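Local coordinates for protein T cell receptor gamma chain (Monodelphis domestica, PDB 7L15) that forms, as the gamma chain, part of the marsupial gamma mu T cell receptor, which probably recognises antigen for a third T cell lineage, at residues B[12-17]-B[112-117]; B[19-24]-B[85-90]; B[152-157]-B[206-211]. All coordinates share one frame; numbering follows the deposited sequence.

Contact 1 of 3, residues B[12-17]-B[112-117]; sequences SITRNA and RLIVTE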
loop_
_atom_site.group_PDB
_atom_site.type_symbol
_atom_site.label_atom_id
_atom_site.label_comp_id
_atom_site.label_asym_id
_atom_site.label_seq_id
_atom_site.Cartn_x
_atom_site.Cartn_y
_atom_site.Cartn_z
ATOM N N SER B 12 -4.808 10.023 6.356
ATOM C CA SER B 12 -4.269 11.199 5.695
ATOM C C SER B 12 -4.697 12.442 6.457
ATOM O O SER B 12 -5.663 12.427 7.228
ATOM C CB SER B 12 -4.716 11.280 4.233
ATOM O OG SER B 12 -6.124 11.442 4.151
ATOM N N ILE B 13 -3.946 13.520 6.238
ATOM C CA ILE B 13 -4.247 14.849 6.759
ATOM C C ILE B 13 -4.018 15.835 5.619
ATOM O O ILE B 13 -2.914 15.895 5.061
ATOM C CB ILE B 13 -3.361 15.205 7.972
ATOM C CG1 ILE B 13 -3.488 14.144 9.064
ATOM C CG2 ILE B 13 -3.716 16.580 8.537
ATOM C CD1 ILE B 13 -2.649 14.425 10.300
ATOM N N THR B 14 -5.055 16.585 5.254
ATOM C CA THR B 14 -4.972 17.568 4.185
ATOM C C THR B 14 -4.996 18.966 4.781
ATOM O O THR B 14 -5.791 19.259 5.678
ATOM C CB THR B 14 -6.121 17.415 3.176
ATOM O OG1 THR B 14 -6.141 16.081 2.672
ATOM C CG2 THR B 14 -5.927 18.359 1.998
ATOM N N ARG B 15 -4.110 19.827 4.288
ATOM C CA ARG B 15 -3.986 21.162 4.850
ATOM C C ARG B 15 -3.655 22.140 3.740
ATOM O O ARG B 15 -3.165 21.755 2.675
ATOM C CB ARG B 15 -2.891 21.217 5.926
ATOM C CG ARG B 15 -3.181 20.390 7.164
ATOM C CD ARG B 15 -4.231 21.078 8.052
ATOM N NE ARG B 15 -4.482 20.308 9.265
ATOM C CZ ARG B 15 -5.507 19.482 9.424
ATOM N NH1 ARG B 15 -6.391 19.330 8.445
ATOM N NH2 ARG B 15 -5.654 18.815 10.563
ATOM N N ASN B 16 -3.906 23.416 4.016
ATOM C CA ASN B 16 -3.353 24.508 3.231
ATOM C C ASN B 16 -2.073 25.000 3.892
ATOM O O ASN B 16 -1.750 24.624 5.021
ATOM C CB ASN B 16 -4.372 25.645 3.081
ATOM C CG ASN B 16 -5.559 25.248 2.215
ATOM O OD1 ASN B 16 -6.704 25.215 2.680
ATOM N ND2 ASN B 16 -5.287 24.943 0.945
ATOM N N ALA B 17 -1.334 25.845 3.171
ATOM C CA ALA B 17 -0.062 26.340 3.685
ATOM C C ALA B 17 -0.274 27.137 4.968
ATOM O O ALA B 17 -1.350 27.677 5.226
ATOM C CB ALA B 17 0.644 27.211 2.652
ATOM N N ARG B 112 -0.474 10.015 5.462
ATOM C CA ARG B 112 -0.051 10.883 4.372
ATOM C C ARG B 112 -0.455 12.323 4.669
ATOM O O ARG B 112 -1.644 12.638 4.804
ATOM C CB ARG B 112 -0.615 10.437 3.025
ATOM C CG ARG B 112 -0.179 11.373 1.877
ATOM C CD ARG B 112 -0.644 10.900 0.492
ATOM N NE ARG B 112 0.185 9.819 -0.025
ATOM C CZ ARG B 112 1.373 9.995 -0.605
ATOM N NH1 ARG B 112 1.877 11.222 -0.731
ATOM N NH2 ARG B 112 2.061 8.948 -1.050
ATOM N N LEU B 113 0.542 13.190 4.765
ATOM C CA LEU B 113 0.328 14.617 4.910
ATOM C C LEU B 113 0.253 15.230 3.517
ATOM O O LEU B 113 1.167 15.062 2.705
ATOM C CB LEU B 113 1.458 15.230 5.734
ATOM C CG LEU B 113 1.385 16.721 5.979
ATOM C CD1 LEU B 113 0.111 17.030 6.756
ATOM C CD2 LEU B 113 2.632 17.193 6.738
ATOM N N ILE B 114 -0.837 15.924 3.231
ATOM C CA ILE B 114 -1.020 16.576 1.945
ATOM C C ILE B 114 -1.164 18.061 2.201
ATOM O O ILE B 114 -2.122 18.490 2.853
ATOM C CB ILE B 114 -2.243 16.033 1.195
ATOM C CG1 ILE B 114 -2.129 14.520 1.024
ATOM C CG2 ILE B 114 -2.413 16.771 -0.142
ATOM C CD1 ILE B 114 -3.412 13.869 0.556
ATOM N N VAL B 115 -0.215 18.843 1.705
ATOM C CA VAL B 115 -0.272 20.290 1.812
ATOM C C VAL B 115 -0.471 20.831 0.410
ATOM O O VAL B 115 0.307 20.521 -0.500
ATOM C CB VAL B 115 0.991 20.866 2.468
ATOM C CG1 VAL B 115 0.774 22.347 2.848
ATOM C CG2 VAL B 115 1.342 20.037 3.693
ATOM N N THR B 116 -1.513 21.627 0.232
ATOM C CA THR B 116 -1.814 22.191 -1.072
ATOM C C THR B 116 -2.104 23.678 -0.938
ATOM O O THR B 116 -2.562 24.156 0.108
ATOM C CB THR B 116 -2.994 21.476 -1.743
ATOM O OG1 THR B 116 -3.285 22.121 -2.988
ATOM C CG2 THR B 116 -4.207 21.528 -0.870
ATOM N N GLU B 117 -1.800 24.410 -1.998
ATOM C CA GLU B 117 -2.112 25.828 -2.037
ATOM C C GLU B 117 -3.469 26.112 -2.667
ATOM O O GLU B 117 -3.867 27.277 -2.739
ATOM C CB GLU B 117 -1.006 26.598 -2.766
ATOM C CG GLU B 117 -0.101 27.390 -1.824
ATOM C CD GLU B 117 1.350 27.451 -2.289
ATOM O OE1 GLU B 117 1.584 27.524 -3.514
ATOM O OE2 GLU B 117 2.256 27.421 -1.429
#

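Contact 2 of 3, residues B[19-24]-B[85-90]; sequences QSASLN and SDLQVS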
loop_
_atom_site.group_PDB
_atom_site.type_symbol
_atom_site.label_atom_id
_atom_site.label_comp_id
_atom_site.label_asym_id
_atom_site.label_seq_id
_atom_site.Cartn_x
_atom_site.Cartn_y
_atom_site.Cartn_z
ATOM N N GLN B 19 -0.719 26.234 7.883
ATOM C CA GLN B 19 -1.460 25.532 8.924
ATOM C C GLN B 19 -0.526 24.540 9.620
ATOM O O GLN B 19 0.695 24.557 9.437
ATOM C CB GLN B 19 -2.707 24.870 8.333
ATOM C CG GLN B 19 -3.581 25.864 7.572
ATOM C CD GLN B 19 -4.860 25.273 6.985
ATOM O OE1 GLN B 19 -4.949 24.080 6.706
ATOM N NE2 GLN B 19 -5.869 26.131 6.797
ATOM N N SER B 20 -1.088 23.675 10.452
ATOM C CA SER B 20 -0.301 22.692 11.179
ATOM C C SER B 20 -1.030 21.357 11.133
ATOM O O SER B 20 -2.172 21.263 10.679
ATOM C CB SER B 20 -0.067 23.110 12.628
ATOM O OG SER B 20 -1.269 22.943 13.361
ATOM N N ALA B 21 -0.366 20.316 11.619
ATOM C CA ALA B 21 -0.925 18.981 11.495
ATOM C C ALA B 21 -0.412 18.119 12.631
ATOM O O ALA B 21 0.788 18.126 12.910
ATOM C CB ALA B 21 -0.549 18.364 10.142
ATOM N N SER B 22 -1.312 17.363 13.257
ATOM C CA SER B 22 -0.974 16.453 14.342
ATOM C C SER B 22 -1.154 15.023 13.858
ATOM O O SER B 22 -2.254 14.636 13.449
ATOM C CB SER B 22 -1.845 16.703 15.574
ATOM O OG SER B 22 -1.808 18.071 15.937
ATOM N N LEU B 23 -0.088 14.240 13.935
ATOM C CA LEU B 23 -0.095 12.864 13.476
ATOM C C LEU B 23 -0.062 11.953 14.687
ATOM O O LEU B 23 0.676 12.213 15.639
ATOM C CB LEU B 23 1.097 12.585 12.555
ATOM C CG LEU B 23 0.976 13.179 11.149
ATOM C CD1 LEU B 23 1.495 14.575 11.113
ATOM C CD2 LEU B 23 1.712 12.320 10.156
ATOM N N ASN B 24 -0.861 10.891 14.647
ATOM C CA ASN B 24 -1.042 9.996 15.780
ATOM C C ASN B 24 -0.287 8.690 15.577
ATOM O O ASN B 24 -0.233 8.156 14.467
ATOM C CB ASN B 24 -2.527 9.694 15.998
ATOM C CG ASN B 24 -3.344 10.939 16.273
ATOM O OD1 ASN B 24 -2.838 11.934 16.799
ATOM N ND2 ASN B 24 -4.628 10.885 15.933
ATOM N N SER B 85 4.504 22.104 12.084
ATOM C CA SER B 85 3.994 23.467 12.070
ATOM C C SER B 85 4.257 24.130 10.723
ATOM O O SER B 85 5.072 23.662 9.918
ATOM C CB SER B 85 4.632 24.305 13.184
ATOM O OG SER B 85 4.567 23.640 14.429
ATOM N N ASP B 86 3.552 25.239 10.501
ATOM C CA ASP B 86 3.774 26.158 9.386
ATOM C C ASP B 86 3.954 25.387 8.082
ATOM O O ASP B 86 4.955 25.507 7.377
ATOM C CB ASP B 86 4.972 27.077 9.659
ATOM C CG ASP B 86 5.161 28.137 8.572
ATOM O OD1 ASP B 86 4.199 28.886 8.291
ATOM O OD2 ASP B 86 6.266 28.221 7.990
ATOM N N LEU B 87 2.948 24.570 7.792
ATOM C CA LEU B 87 3.005 23.652 6.668
ATOM C C LEU B 87 3.293 24.385 5.366
ATOM O O LEU B 87 2.771 25.476 5.116
ATOM C CB LEU B 87 1.686 22.890 6.575
ATOM C CG LEU B 87 1.567 21.924 7.756
ATOM C CD1 LEU B 87 0.185 21.304 7.825
ATOM C CD2 LEU B 87 2.647 20.835 7.657
ATOM N N GLN B 88 4.158 23.781 4.551
ATOM C CA GLN B 88 4.426 24.189 3.180
ATOM C C GLN B 88 4.207 22.988 2.271
ATOM O O GLN B 88 4.223 21.840 2.726
ATOM C CB GLN B 88 5.856 24.710 3.016
ATOM C CG GLN B 88 6.250 25.787 4.044
ATOM C CD GLN B 88 5.420 27.049 3.918
ATOM O OE1 GLN B 88 5.028 27.448 2.817
ATOM N NE2 GLN B 88 5.126 27.678 5.054
ATOM N N VAL B 89 4.003 23.255 0.976
ATOM C CA VAL B 89 3.766 22.158 0.041
ATOM C C VAL B 89 4.909 21.161 0.112
ATOM O O VAL B 89 4.693 19.946 0.059
ATOM C CB VAL B 89 3.553 22.689 -1.390
ATOM C CG1 VAL B 89 2.290 23.530 -1.461
ATOM C CG2 VAL B 89 4.769 23.522 -1.837
ATOM N N SER B 90 6.127 21.650 0.332
ATOM C CA SER B 90 7.296 20.791 0.388
ATOM C C SER B 90 7.280 19.838 1.579
ATOM O O SER B 90 8.171 18.984 1.673
ATOM C CB SER B 90 8.548 21.660 0.427
ATOM O OG SER B 90 8.547 22.465 1.599
#

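Contact 3 of 3, residues B[152-157]-B[206-211]; sequences FFPNVV and QHEDLG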
loop_
_atom_site.group_PDB
_atom_site.type_symbol
_atom_site.label_atom_id
_atom_site.label_comp_id
_atom_site.label_asym_id
_atom_site.label_seq_id
_atom_site.Cartn_x
_atom_site.Cartn_y
_atom_site.Cartn_z
ATOM N N PHE B 152 -14.664 10.677 -3.639
ATOM C CA PHE B 152 -14.019 11.089 -2.398
ATOM C C PHE B 152 -12.838 12.012 -2.681
ATOM O O PHE B 152 -12.341 12.111 -3.808
ATOM C CB PHE B 152 -13.595 9.888 -1.518
ATOM C CG PHE B 152 -12.720 8.851 -2.205
ATOM C CD1 PHE B 152 -11.353 9.015 -2.291
ATOM C CD2 PHE B 152 -13.275 7.677 -2.701
ATOM C CE1 PHE B 152 -10.544 8.044 -2.895
ATOM C CE2 PHE B 152 -12.477 6.691 -3.308
ATOM C CZ PHE B 152 -11.118 6.880 -3.415
ATOM N N PHE B 153 -12.432 12.741 -1.632
ATOM C CA PHE B 153 -11.273 13.610 -1.653
ATOM C C PHE B 153 -10.787 13.712 -0.214
ATOM O O PHE B 153 -11.607 13.958 0.681
ATOM C CB PHE B 153 -11.574 15.005 -2.199
ATOM C CG PHE B 153 -10.360 15.869 -2.301
ATOM C CD1 PHE B 153 -9.879 16.547 -1.197
ATOM C CD2 PHE B 153 -9.679 15.976 -3.502
ATOM C CE1 PHE B 153 -8.739 17.317 -1.298
ATOM C CE2 PHE B 153 -8.555 16.746 -3.610
ATOM C CZ PHE B 153 -8.079 17.416 -2.511
ATOM N N PRO B 154 -9.482 13.546 0.048
ATOM C CA PRO B 154 -8.380 13.357 -0.911
ATOM C C PRO B 154 -8.316 11.955 -1.537
ATOM O O PRO B 154 -9.146 11.112 -1.200
ATOM C CB PRO B 154 -7.141 13.614 -0.052
ATOM C CG PRO B 154 -7.541 13.082 1.292
ATOM C CD PRO B 154 -9.020 13.398 1.445
ATOM N N ASN B 155 -7.339 11.730 -2.427
ATOM C CA ASN B 155 -7.151 10.459 -3.136
ATOM C C ASN B 155 -6.446 9.395 -2.296
ATOM O O ASN B 155 -5.544 8.715 -2.784
ATOM C CB ASN B 155 -6.384 10.714 -4.433
ATOM C CG ASN B 155 -4.988 11.283 -4.195
ATOM O OD1 ASN B 155 -4.714 11.883 -3.163
ATOM N ND2 ASN B 155 -4.093 11.096 -5.174
ATOM N N VAL B 156 -6.824 9.252 -1.031
ATOM C CA VAL B 156 -6.234 8.275 -0.127
ATOM C C VAL B 156 -7.381 7.522 0.527
ATOM O O VAL B 156 -8.310 8.141 1.056
ATOM C CB VAL B 156 -5.344 8.945 0.945
ATOM C CG1 VAL B 156 -4.733 7.900 1.846
ATOM C CG2 VAL B 156 -4.255 9.793 0.312
ATOM N N VAL B 157 -7.316 6.193 0.505
ATOM C CA VAL B 157 -8.382 5.380 1.072
ATOM C C VAL B 157 -7.811 3.999 1.338
ATOM O O VAL B 157 -6.855 3.570 0.686
ATOM C CB VAL B 157 -9.613 5.340 0.128
ATOM C CG1 VAL B 157 -9.302 4.502 -1.109
ATOM C CG2 VAL B 157 -10.872 4.821 0.852
ATOM N N GLN B 206 -11.587 3.133 5.397
ATOM C CA GLN B 206 -11.160 4.301 6.149
ATOM C C GLN B 206 -10.867 5.445 5.189
ATOM O O GLN B 206 -10.388 5.238 4.067
ATOM C CB GLN B 206 -9.898 4.027 6.989
ATOM C CG GLN B 206 -10.088 3.024 8.106
ATOM C CD GLN B 206 -8.761 2.559 8.675
ATOM O OE1 GLN B 206 -7.873 3.364 8.918
ATOM N NE2 GLN B 206 -8.616 1.254 8.865
ATOM N N HIS B 207 -11.137 6.657 5.652
ATOM C CA HIS B 207 -10.931 7.836 4.834
ATOM C C HIS B 207 -10.866 9.036 5.753
ATOM O O HIS B 207 -11.484 9.041 6.826
ATOM C CB HIS B 207 -12.046 8.019 3.806
ATOM C CG HIS B 207 -11.743 9.079 2.805
ATOM N ND1 HIS B 207 -12.061 10.403 3.008
ATOM C CD2 HIS B 207 -11.088 9.023 1.622
ATOM C CE1 HIS B 207 -11.653 11.114 1.973
ATOM N NE2 HIS B 207 -11.063 10.298 1.115
ATOM N N GLU B 208 -10.121 10.059 5.316
ATOM C CA GLU B 208 -9.886 11.208 6.183
ATOM C C GLU B 208 -11.189 11.931 6.519
ATOM O O GLU B 208 -11.320 12.499 7.607
ATOM C CB GLU B 208 -8.874 12.163 5.534
ATOM C CG GLU B 208 -8.521 13.377 6.388
ATOM C CD GLU B 208 -7.674 14.423 5.649
ATOM O OE1 GLU B 208 -7.057 14.090 4.611
ATOM O OE2 GLU B 208 -7.623 15.585 6.110
ATOM N N ASP B 209 -12.177 11.897 5.625
ATOM C CA ASP B 209 -13.419 12.587 5.937
ATOM C C ASP B 209 -14.269 11.828 6.945
ATOM O O ASP B 209 -15.249 12.382 7.438
ATOM C CB ASP B 209 -14.228 12.857 4.669
ATOM C CG ASP B 209 -15.209 14.006 4.850
ATOM O OD1 ASP B 209 -14.781 15.077 5.322
ATOM O OD2 ASP B 209 -16.402 13.837 4.527
ATOM N N LEU B 210 -13.910 10.588 7.254
ATOM C CA LEU B 210 -14.529 9.807 8.310
ATOM C C LEU B 210 -13.801 9.949 9.636
ATOM O O LEU B 210 -14.213 9.332 10.623
ATOM C CB LEU B 210 -14.560 8.327 7.917
ATOM C CG LEU B 210 -15.240 7.952 6.602
ATOM C CD1 LEU B 210 -15.292 6.446 6.486
ATOM C CD2 LEU B 210 -16.632 8.537 6.533
ATOM N N GLY B 211 -12.727 10.736 9.678
ATOM C CA GLY B 211 -11.872 10.730 10.848
ATOM C C GLY B 211 -11.217 9.371 11.015
ATOM O O GLY B 211 -10.916 8.674 10.042
HETATM O O HOH W 1 -8.217 9.855 2.974
#

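Contact 1 of 3, residues B[12-17]-B[112-117]
Ile114 gives up the most surface here, and its backbone works as hard as its side chain. Strands 12-16 and 112-116 run parallel, 12° apart in direction, and Ile114 bonds through both peptide groups to the residues flanking Thr14. Its N-H points almost straight at Ile13 O (Ile114 N to Ile13 O 2.8 Å, N-H...O 171°), close to the C=O axis, and its own carbonyl receives Arg15 N, with Arg15 N to Ile114 O at 2.8 Å. Its side chain lies alongside that of Thr14, both pointing the same way, so that Ile114 CD1 passes Thr14 OG1 at 4.1 Å.

Arg15 repeats the pattern one step on: besides donating to Ile114, it accepts Thr116 N on its carbonyl, Arg15 O to Thr116 N being 3.0 Å. Its chain bends at chi2 and folds back along its own strand, where Arg15 NH1 reaches Thr14 O at 2.8 Å, above the carbonyl plane. Ile13 CG2 sits 3.5 Å above the centre of the guanidinium plane, and the guanidinium has a second partner, NE bonding Ser20 O.

At Thr116 the carbonyl is met from above its plane by the amide of Asn16, Asn16 ND2 to Thr116 O being 3.0 Å; the same ND2 also bonds Ser118 O. Thr116 OG1, anti to the backbone N (chi1 177°), turns to Ser118 N.

Parallel pairing of the A' strand, 12-16, with the closing G strand is a hallmark of the V-set fold. Ile13, Leu113 and Val115 face the sandwich core, Ser12, Thr14 and Ile114 the constant domain. Because main-chain bonds carry the join, each face can keep its own chemistry: apolar inside at those three residues, with Arg15 closing the edge and its charged end leading away, and mixed toward the next domain.

Contact 2 of 3, residues B[19-24]-B[85-90]
Gln19 O is the best-held polar atom, and a single hydrogen bond across the contact grips it: Leu87 N to Gln19 O is 2.8 Å, practically straight at 177°, with the donor in the carbonyl plane. Asp86 N comes within 3.1 Å of Gln19 O too, but at too poor an angle to bond.

Leu87 then brings its side chain over the same segment. CG is anti to the carbonyl carbon, beside the backbone N (chi1 -70°), which sets Leu87 CG 3.2 Å from Gln19 O and carries CD1 along the chain: Leu87 CD1 lies 3.5 Å from Ser20 C and then 3.8 Å from Ala21 CB. One residue thus supplies both the polar and the apolar half of the join.

The turn has its own brace. Gln88 NE2 bonds Asp86 O and Asp86 OD2, in each case from above the plane of the acceptor group, while Gln88 N is taken by Asp91 OD2.

Strand 21-28 (B) begins here, beside the EF turn that leads from strand 79-84 to strand 93-101. No alpha helix borders the contact; the turn runs into a short 3-10 segment at 89-90. Leu87 points into the base of the sandwich, touching Leu113 and Val115 of strand 104-116 and Arg15 of strand 12-16.

Contact 3 of 3, residues B[152-157]-B[206-211]
Three backbone carbonyls of segment 152-157 gather round the imidazole of His207, the residue most covered by this contact. One makes a true hydrogen bond: His207 NE2 donates to Pro154 O at 3.1 Å, 159° at the hydrogen, in the carbonyl plane and on a lone pair. The other two meet ring carbons, Phe153 O approaching His207 CE1 to 3.1 Å at the ring edge and Val156 O approaching His207 CD2 to 3.0 Å. Pro154 CD also packs against the ring, 3.5 Å from His207 CE1. Phe152 crosses it obliquely, its CD1 3.7 Å from His207 NE2.

The next shell fixes the ring. His207 CG stands anti to the backbone N (chi1 -170°), and on the far nitrogen Asp209 N donates to His207 ND1 at 3.0 Å, an almost straight bond. With ND1 accepting and NE2 donating, the arrangement is consistent with a neutral imidazole protonated on NE2. Asp209 is placed by the 3-10 turn 208-210, which is tied back by Leu210 N to His207 O. A water over one face of the ring donates to Val156 O at 2.6 Å and accepts from Glu208 N, a second, indirect tie between the segments.

Further out, Pro154 CG rests against Glu208 OE1, crossing that side chain at about a right angle. The Glu208 carboxylate continues to Ser12 OG and Thr14 N of the variable domain.

A cis peptide precedes Pro154, as in the aromatic-cis-proline turn familiar after strand B of immunoglobulin constant domains. Here that BC turn meets the FG turn at the end of the C1-set domain facing the V-set domain, with Pro154 also touching Ile114: part of the elbow contact between the two domains.

How the contacts relate
Contacts 1 and 2 share the V-set domain, their centres about 7 Å apart, at the end nearer the constant domain. Along the chain, 12-17 leads to 19-24, and 85-90 precedes 112-117, so contact 2 opens and closes within the span of contact 1. They touch at several points, among them Arg15 on Leu87 and Ser20, and Val115 on Gln88, and bring the two sheets of the sandwich together. Contact 3 comes later, in the constant domain, with its centre about 12 Å from that of contact 1. Glu208 and Pro154 touch strand 12-16 directly, whereas contacts 2 and 3 do not meet (nearest atoms about 8 Å). Contact 1 therefore stands between V-domain core and interdomain elbow.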